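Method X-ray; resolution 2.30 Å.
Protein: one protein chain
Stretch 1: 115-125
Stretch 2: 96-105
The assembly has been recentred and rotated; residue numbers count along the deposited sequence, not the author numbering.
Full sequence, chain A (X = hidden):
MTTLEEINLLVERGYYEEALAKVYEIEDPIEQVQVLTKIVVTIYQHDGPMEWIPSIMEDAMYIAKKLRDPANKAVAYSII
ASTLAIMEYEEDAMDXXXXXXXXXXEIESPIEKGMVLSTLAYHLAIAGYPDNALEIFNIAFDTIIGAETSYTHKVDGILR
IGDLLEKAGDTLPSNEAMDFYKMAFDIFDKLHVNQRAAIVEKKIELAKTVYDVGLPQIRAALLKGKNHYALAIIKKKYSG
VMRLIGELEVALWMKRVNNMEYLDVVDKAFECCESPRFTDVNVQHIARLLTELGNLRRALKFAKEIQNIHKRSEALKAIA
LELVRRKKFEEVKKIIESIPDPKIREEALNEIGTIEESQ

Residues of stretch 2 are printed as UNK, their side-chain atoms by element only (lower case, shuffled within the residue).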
ATOM      1  N   MET A 115     -12.459 -11.117 -15.041  1.00 38.70           N
ATOM      2  CA  MET A 115     -11.318 -10.309 -15.458  1.00 48.89           C
ATOM      3  C   MET A 115     -11.672  -8.833 -15.458  1.00 44.40           C
ATOM      4  O   MET A 115     -10.929  -7.988 -14.938  1.00 34.94           O
ATOM      5  CB  MET A 115     -10.887 -10.726 -16.863  1.00 60.61           C
ATOM      6  CG  MET A 115     -10.326 -12.132 -16.947  1.00 69.63           C
ATOM      7  SD  MET A 115      -8.671 -12.230 -16.267  1.00 61.51           S
ATOM      8  CE  MET A 115      -7.902 -13.084 -17.632  1.00 39.90           C
ATOM      9  N   VAL A 116     -12.811  -8.533 -16.066  1.00 39.56           N
ATOM     10  CA  VAL A 116     -13.316  -7.176 -16.115  1.00 38.54           C
ATOM     11  C   VAL A 116     -13.573  -6.671 -14.703  1.00 37.53           C
ATOM     12  O   VAL A 116     -13.194  -5.554 -14.379  1.00 44.67           O
ATOM     13  CB  VAL A 116     -14.602  -7.099 -16.955  1.00 47.51           C
ATOM     14  CG1 VAL A 116     -15.327  -5.789 -16.720  1.00 44.47           C
ATOM     15  CG2 VAL A 116     -14.280  -7.290 -18.432  1.00 42.40           C
ATOM     16  N   LEU A 117     -14.173  -7.494 -13.844  1.00 29.42           N
ATOM     17  CA  LEU A 117     -14.431  -7.028 -12.471  1.00 35.13           C
ATOM     18  C   LEU A 117     -13.165  -6.618 -11.707  1.00 33.34           C
ATOM     19  O   LEU A 117     -13.167  -5.627 -10.961  1.00 40.39           O
ATOM     20  CB  LEU A 117     -15.207  -8.054 -11.663  1.00 35.25           C
ATOM     21  CG  LEU A 117     -16.609  -8.244 -12.208  1.00 41.88           C
ATOM     22  CD1 LEU A 117     -17.316  -9.327 -11.425  1.00 41.11           C
ATOM     23  CD2 LEU A 117     -17.346  -6.931 -12.100  1.00 38.46           C
ATOM     24  N   SER A 118     -12.083  -7.359 -11.906  1.00 28.81           N
ATOM     25  CA  SER A 118     -10.873  -7.088 -11.130  1.00 37.75           C
ATOM     26  C   SER A 118     -10.196  -5.808 -11.606  1.00 26.63           C
ATOM     27  O   SER A 118      -9.484  -5.166 -10.837  1.00 46.82           O
ATOM     28  CB  SER A 118      -9.909  -8.282 -11.165  1.00 40.41           C
ATOM     29  OG  SER A 118      -9.817  -8.817 -12.470  1.00 49.65           O
ATOM     30  N   THR A 119     -10.416  -5.454 -12.875  1.00 29.52           N
ATOM     31  CA  THR A 119      -9.921  -4.210 -13.465  1.00 32.39           C
ATOM     32  C   THR A 119     -10.675  -3.054 -12.829  1.00 32.25           C
ATOM     33  O   THR A 119     -10.099  -2.040 -12.426  1.00 32.30           O
ATOM     34  CB  THR A 119     -10.162  -4.170 -15.012  1.00 43.47           C
ATOM     35  OG1 THR A 119      -9.294  -5.097 -15.664  1.00 38.75           O
ATOM     36  CG2 THR A 119      -9.894  -2.778 -15.585  1.00 37.38           C
ATOM     37  N   LEU A 120     -11.981  -3.225 -12.756  1.00 30.43           N
ATOM     38  CA  LEU A 120     -12.861  -2.258 -12.138  1.00 35.59           C
ATOM     39  C   LEU A 120     -12.533  -2.130 -10.657  1.00 33.62           C
ATOM     40  O   LEU A 120     -12.497  -1.031 -10.115  1.00 41.98           O
ATOM     41  CB  LEU A 120     -14.292  -2.719 -12.350  1.00 31.21           C
ATOM     42  CG  LEU A 120     -15.518  -2.288 -11.550  1.00 47.28           C
ATOM     43  CD1 LEU A 120     -15.548  -0.821 -11.233  1.00 49.75           C
ATOM     44  CD2 LEU A 120     -16.747  -2.678 -12.390  1.00 50.07           C
ATOM     45  N   ALA A 121     -12.287  -3.258 -10.007  1.00 27.98           N
ATOM     46  CA  ALA A 121     -11.835  -3.227  -8.624  1.00 29.30           C
ATOM     47  C   ALA A 121     -10.517  -2.455  -8.514  1.00 35.56           C
ATOM     48  O   ALA A 121     -10.299  -1.705  -7.563  1.00 38.62           O
ATOM     49  CB  ALA A 121     -11.663  -4.633  -8.095  1.00 26.95           C
ATOM     50  N   TYR A 122      -9.629  -2.647  -9.483  1.00 36.23           N
ATOM     51  CA  TYR A 122      -8.351  -1.956  -9.439  1.00 32.74           C
ATOM     52  C   TYR A 122      -8.586  -0.461  -9.549  1.00 36.46           C
ATOM     53  O   TYR A 122      -7.944   0.319  -8.825  1.00 32.13           O
ATOM     54  CB  TYR A 122      -7.411  -2.439 -10.541  1.00 36.19           C
ATOM     55  CG  TYR A 122      -6.216  -1.537 -10.747  1.00 40.15           C
ATOM     56  CD1 TYR A 122      -5.122  -1.607  -9.896  1.00 42.53           C
ATOM     57  CD2 TYR A 122      -6.184  -0.608 -11.782  1.00 29.36           C
ATOM     58  CE1 TYR A 122      -4.032  -0.787 -10.065  1.00 34.68           C
ATOM     59  CE2 TYR A 122      -5.101   0.230 -11.948  1.00 32.78           C
ATOM     60  CZ  TYR A 122      -4.020   0.123 -11.092  1.00 37.76           C
ATOM     61  OH  TYR A 122      -2.922   0.937 -11.258  1.00 44.42           O
ATOM     62  N   HIS A 123      -9.527  -0.062 -10.420  1.00 28.51           N
ATOM     63  CA  HIS A 123      -9.855   1.363 -10.551  1.00 29.28           C
ATOM     64  C   HIS A 123     -10.509   1.946  -9.302  1.00 32.36           C
ATOM     65  O   HIS A 123     -10.215   3.084  -8.912  1.00 29.96           O
ATOM     66  CB  HIS A 123     -10.625   1.662 -11.833  1.00 30.81           C
ATOM     67  CG  HIS A 123      -9.769   1.551 -13.051  1.00 35.28           C
ATOM     68  ND1 HIS A 123      -8.934   2.568 -13.464  1.00 34.11           N
ATOM     69  CD2 HIS A 123      -9.564   0.526 -13.909  1.00 41.71           C
ATOM     70  CE1 HIS A 123      -8.268   2.177 -14.535  1.00 37.82           C
ATOM     71  NE2 HIS A 123      -8.630   0.944 -14.827  1.00 40.58           N
ATOM     72  N   LEU A 124     -11.337   1.147  -8.638  1.00 31.36           N
ATOM     73  CA  LEU A 124     -11.911   1.567  -7.372  1.00 30.91           C
ATOM     74  C   LEU A 124     -10.812   1.857  -6.343  1.00 31.11           C
ATOM     75  O   LEU A 124     -10.930   2.779  -5.537  1.00 35.49           O
ATOM     76  CB  LEU A 124     -12.858   0.497  -6.843  1.00 26.49           C
ATOM     77  CG  LEU A 124     -14.261   0.498  -7.449  1.00 36.71           C
ATOM     78  CD1 LEU A 124     -14.952  -0.802  -7.085  1.00 25.84           C
ATOM     79  CD2 LEU A 124     -15.066   1.716  -6.941  1.00 31.73           C
ATOM     80  N   ALA A 125      -9.744   1.071  -6.374  1.00 32.03           N
ATOM     81  CA  ALA A 125      -8.634   1.283  -5.435  1.00 32.78           C
ATOM     82  C   ALA A 125      -7.848   2.530  -5.784  1.00 33.65           C
ATOM     83  O   ALA A 125      -7.544   3.327  -4.906  1.00 43.74           O
ATOM     84  CB  ALA A 125      -7.713   0.078  -5.383  1.00 29.54           C
ATOM     85  N   UNK A  96     -20.338   6.434 -12.552  1.00 37.10           N
ATOM     86  CA  UNK A  96     -19.622   5.664 -13.565  1.00 41.04           C
ATOM     87  C   UNK A  96     -19.175   4.282 -13.119  1.00 46.88           C
ATOM     88  O   UNK A  96     -19.196   3.344 -13.913  1.00 43.75           O
ATOM     89  c   UNK A  96     -20.167   9.360 -15.996  1.00 48.69           C
ATOM     90  c   UNK A  96     -18.923   6.980 -16.639  1.00 44.66           C
ATOM     91  c   UNK A  96     -19.426   7.793 -17.636  1.00 48.97           C
ATOM     92  c   UNK A  96     -18.502   6.471 -14.223  1.00 34.35           C
ATOM     93  c   UNK A  96     -20.048   8.983 -17.312  1.00 48.31           C
ATOM     94  c   UNK A  96     -19.010   7.362 -15.311  1.00 46.88           C
ATOM     95  c   UNK A  96     -19.660   8.548 -14.999  1.00 52.28           C
ATOM     96  N   UNK A  97     -18.808   4.146 -11.850  1.00 45.59           N
ATOM     97  CA  UNK A  97     -18.543   2.824 -11.309  1.00 39.88           C
ATOM     98  C   UNK A  97     -19.768   1.901 -11.431  1.00 42.12           C
ATOM     99  O   UNK A  97     -19.646   0.734 -11.790  1.00 44.15           O
ATOM    100  c   UNK A  97     -16.171   4.418  -9.076  1.00 44.07           C
ATOM    101  c   UNK A  97     -14.823   4.762  -9.016  1.00 48.96           C
ATOM    102  c   UNK A  97     -18.034   2.922  -9.871  1.00 37.67           C
ATOM    103  c   UNK A  97     -16.579   3.295  -9.782  1.00 42.21           C
ATOM    104  c   UNK A  97     -15.621   2.535 -10.446  1.00 39.79           C
ATOM    105  c   UNK A  97     -14.273   2.870 -10.387  1.00 45.99           C
ATOM    106  c   UNK A  97     -13.871   3.982  -9.673  1.00 47.03           C
ATOM    107  N   UNK A  98     -20.950   2.441 -11.168  1.00 38.02           N
ATOM    108  CA  UNK A  98     -22.163   1.661 -11.279  1.00 39.54           C
ATOM    109  C   UNK A  98     -22.483   1.294 -12.710  1.00 49.47           C
ATOM    110  O   UNK A  98     -23.037   0.220 -12.976  1.00 49.60           O
ATOM    111  c   UNK A  98     -23.331   2.397 -10.641  1.00 47.11           C
ATOM    112  o   UNK A  98     -23.257   1.098  -8.640  1.00 74.44           O
ATOM    113  c   UNK A  98     -23.365   2.219  -9.141  1.00 64.94           C
ATOM    114  n   UNK A  98     -23.489   3.321  -8.412  1.00 71.77           N
ATOM    115  N   UNK A  99     -22.138   2.186 -13.634  1.00 47.18           N
ATOM    116  CA  UNK A  99     -22.289   1.870 -15.039  1.00 46.22           C
ATOM    117  C   UNK A  99     -21.349   0.717 -15.375  1.00 40.18           C
ATOM    118  O   UNK A  99     -21.744  -0.236 -16.044  1.00 45.55           O
ATOM    119  c   UNK A  99     -23.026   4.216 -15.765  1.00 44.55           C
ATOM    120  c   UNK A  99     -22.886   5.238 -16.891  1.00 41.12           C
ATOM    121  c   UNK A  99     -22.011   3.087 -15.923  1.00 43.73           C
ATOM    122  n   UNK A  99     -23.355   6.560 -16.490  1.00 45.08           N
ATOM    123  n   UNK A  99     -23.383   7.398 -18.641  1.00 51.46           N
ATOM    124  n   UNK A  99     -24.001   8.733 -16.866  1.00 55.58           N
ATOM    125  c   UNK A  99     -23.577   7.564 -17.334  1.00 54.99           C
ATOM    126  N   UNK A 100     -20.117   0.797 -14.881  1.00 39.53           N
ATOM    127  CA  UNK A 100     -19.131  -0.267 -15.100  1.00 44.76           C
ATOM    128  C   UNK A 100     -19.650  -1.620 -14.612  1.00 47.30           C
ATOM    129  O   UNK A 100     -19.670  -2.589 -15.367  1.00 53.42           O
ATOM    130  c   UNK A 100     -17.790   0.081 -14.443  1.00 45.51           C
ATOM    131  N   UNK A 101     -20.099  -1.664 -13.361  1.00 47.04           N
ATOM    132  CA  UNK A 101     -20.761  -2.840 -12.792  1.00 32.35           C
ATOM    133  C   UNK A 101     -21.877  -3.394 -13.699  1.00 47.14           C
ATOM    134  O   UNK A 101     -21.927  -4.596 -13.973  1.00 45.53           O
ATOM    135  c   UNK A 101     -19.444  -3.428 -10.150  1.00 37.54           C
ATOM    136  c   UNK A 101     -21.405  -2.506 -11.416  1.00 41.02           C
ATOM    137  c   UNK A 101     -22.392  -3.599 -10.993  1.00 44.10           C
ATOM    138  c   UNK A 101     -20.327  -2.270 -10.350  1.00 43.77           C
ATOM    139  N   UNK A 102     -22.782  -2.529 -14.142  1.00 47.08           N
ATOM    140  CA  UNK A 102     -23.918  -2.993 -14.950  1.00 49.81           C
ATOM    141  C   UNK A 102     -23.469  -3.676 -16.227  1.00 48.38           C
ATOM    142  O   UNK A 102     -24.011  -4.715 -16.603  1.00 57.88           O
ATOM    143  o   UNK A 102     -25.831  -0.057 -14.147  1.00 58.68           O
ATOM    144  c   UNK A 102     -25.552  -1.276 -14.123  1.00 52.31           C
ATOM    145  o   UNK A 102     -25.814  -2.038 -13.167  1.00 57.36           O
ATOM    146  c   UNK A 102     -24.848  -1.849 -15.315  1.00 40.84           C
ATOM    147  N   UNK A 103     -22.483  -3.077 -16.887  1.00 42.41           N
ATOM    148  CA  UNK A 103     -21.908  -3.632 -18.107  1.00 47.69           C
ATOM    149  C   UNK A 103     -21.197  -4.963 -17.866  1.00 51.32           C
ATOM    150  O   UNK A 103     -21.348  -5.901 -18.648  1.00 55.93           O
ATOM    151  c   UNK A 103     -21.684  -1.376 -19.237  1.00 52.78           C
ATOM    152  c   UNK A 103     -22.657  -1.669 -20.359  1.00 59.66           C
ATOM    153  c   UNK A 103     -20.962  -2.629 -18.753  1.00 43.43           C
ATOM    154  o   UNK A 103     -22.359  -2.579 -21.166  1.00 66.89           O
ATOM    155  o   UNK A 103     -23.717  -1.001 -20.431  1.00 54.05           O
ATOM    156  N   UNK A 104     -20.433  -5.042 -16.779  1.00 54.42           N
ATOM    157  CA  UNK A 104     -19.825  -6.303 -16.357  1.00 48.47           C
ATOM    158  C   UNK A 104     -20.865  -7.427 -16.251  1.00 48.68           C
ATOM    159  O   UNK A 104     -20.649  -8.531 -16.741  1.00 48.41           O
ATOM    160  c   UNK A 104     -19.119  -6.124 -15.039  1.00 44.91           C
ATOM    161  N   UNK A 105     -21.998  -7.138 -15.622  1.00 46.45           N
ATOM    162  CA  UNK A 105     -23.040  -8.142 -15.436  1.00 52.74           C
ATOM    163  C   UNK A 105     -23.733  -8.538 -16.729  1.00 63.28           C
ATOM    164  O   UNK A 105     -24.678  -9.320 -16.705  1.00 80.53           O
ATOM    165  c   UNK A 105     -23.603  -7.782 -12.984  1.00 59.95           C
ATOM    166  n   UNK A 105     -24.141  -6.946 -12.102  1.00 56.53           N
ATOM    167  c   UNK A 105     -24.086  -7.667 -14.419  1.00 54.72           C
ATOM    168  o   UNK A 105     -22.764  -8.619 -12.670  1.00 65.74           O
TER

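Position 96 carries seven side-chain carbons, one leading into a six-membered ring, and makes no contact with stretch 1; an all-carbon ring without a hydroxyl oxygen makes it Phe 96. Position 97 has the same composition, but here CA-to-CB points toward stretch 1 and the ring lies among Leu 120, His 123 and Leu 124. With no heteroatom on the ring, it is Phe 97. Leu 124 CD2 sits over one face, 3.4 Å from the ring centroid and 4° off the normal, a CH-pi contact, while Leu 120 CD1 meets the ring edge at Phe 97 CD1, 3.4 Å away. Phe 97 CZ also lies 3.8 Å from the backbone oxygen His 123 O.

At position 98 two carbons end in one oxygen and one nitrogen, and CA-to-CB points away from stretch 1: a short amide, Asn 98. Position 99 extends through three carbons and a nitrogen to a carbon bearing two further nitrogens, a guanidinium that defines Arg 99; it does not touch stretch 1, and its NE and NH2 are hydrogen-bonded just outside the two stretches.

Position 100 has a single side-chain carbon, its CB, directed toward stretch 1 and 3.6 Å from Leu 120 CD2. One carbon means Ala 100. Position 101 has four carbons, forked at the first, with one arm two carbons long, the pattern of Ile 101. Its CA-to-CB bond points sideways, yet the longer arm comes nearer, placing Ile 101 CD1 3.6 Å from Leu 120 CD2.

Position 102 shows two carbons, the second with two oxygens, and no contact with stretch 1; this short carboxylate is Asp 102. Position 103 is one carbon longer, again ending in two oxygens, and its end leads away from stretch 1: Glu 103. At position 104 the lone carbon, CB, again points toward stretch 1, 3.5 Å from Leu 117 CD2 and 4.2 Å from Val 116 CG1, and identifies Ala 104. Position 105, beyond the helix, has two carbons with a terminal oxygen and nitrogen but no close contact, and is Asn 105.

The two helices run nearly antiparallel, at 171°, with axes 10.1 Å apart at closest approach. No hydrogen bond crosses between them; packing is apolar. The one-carbon side chains of Ala 100 and Ala 104 accompany the near approaches of the backbones, with Leu 120 CA 7.2 Å from Ala 100 CA and Val 116 CA 6.6 Å from Ala 104 CA. Leu 120 joins the contact by touching Phe 97, Ala 100 and Ile 101 together.

Stretch 2, residues 96-105: FFNRAIDEAN
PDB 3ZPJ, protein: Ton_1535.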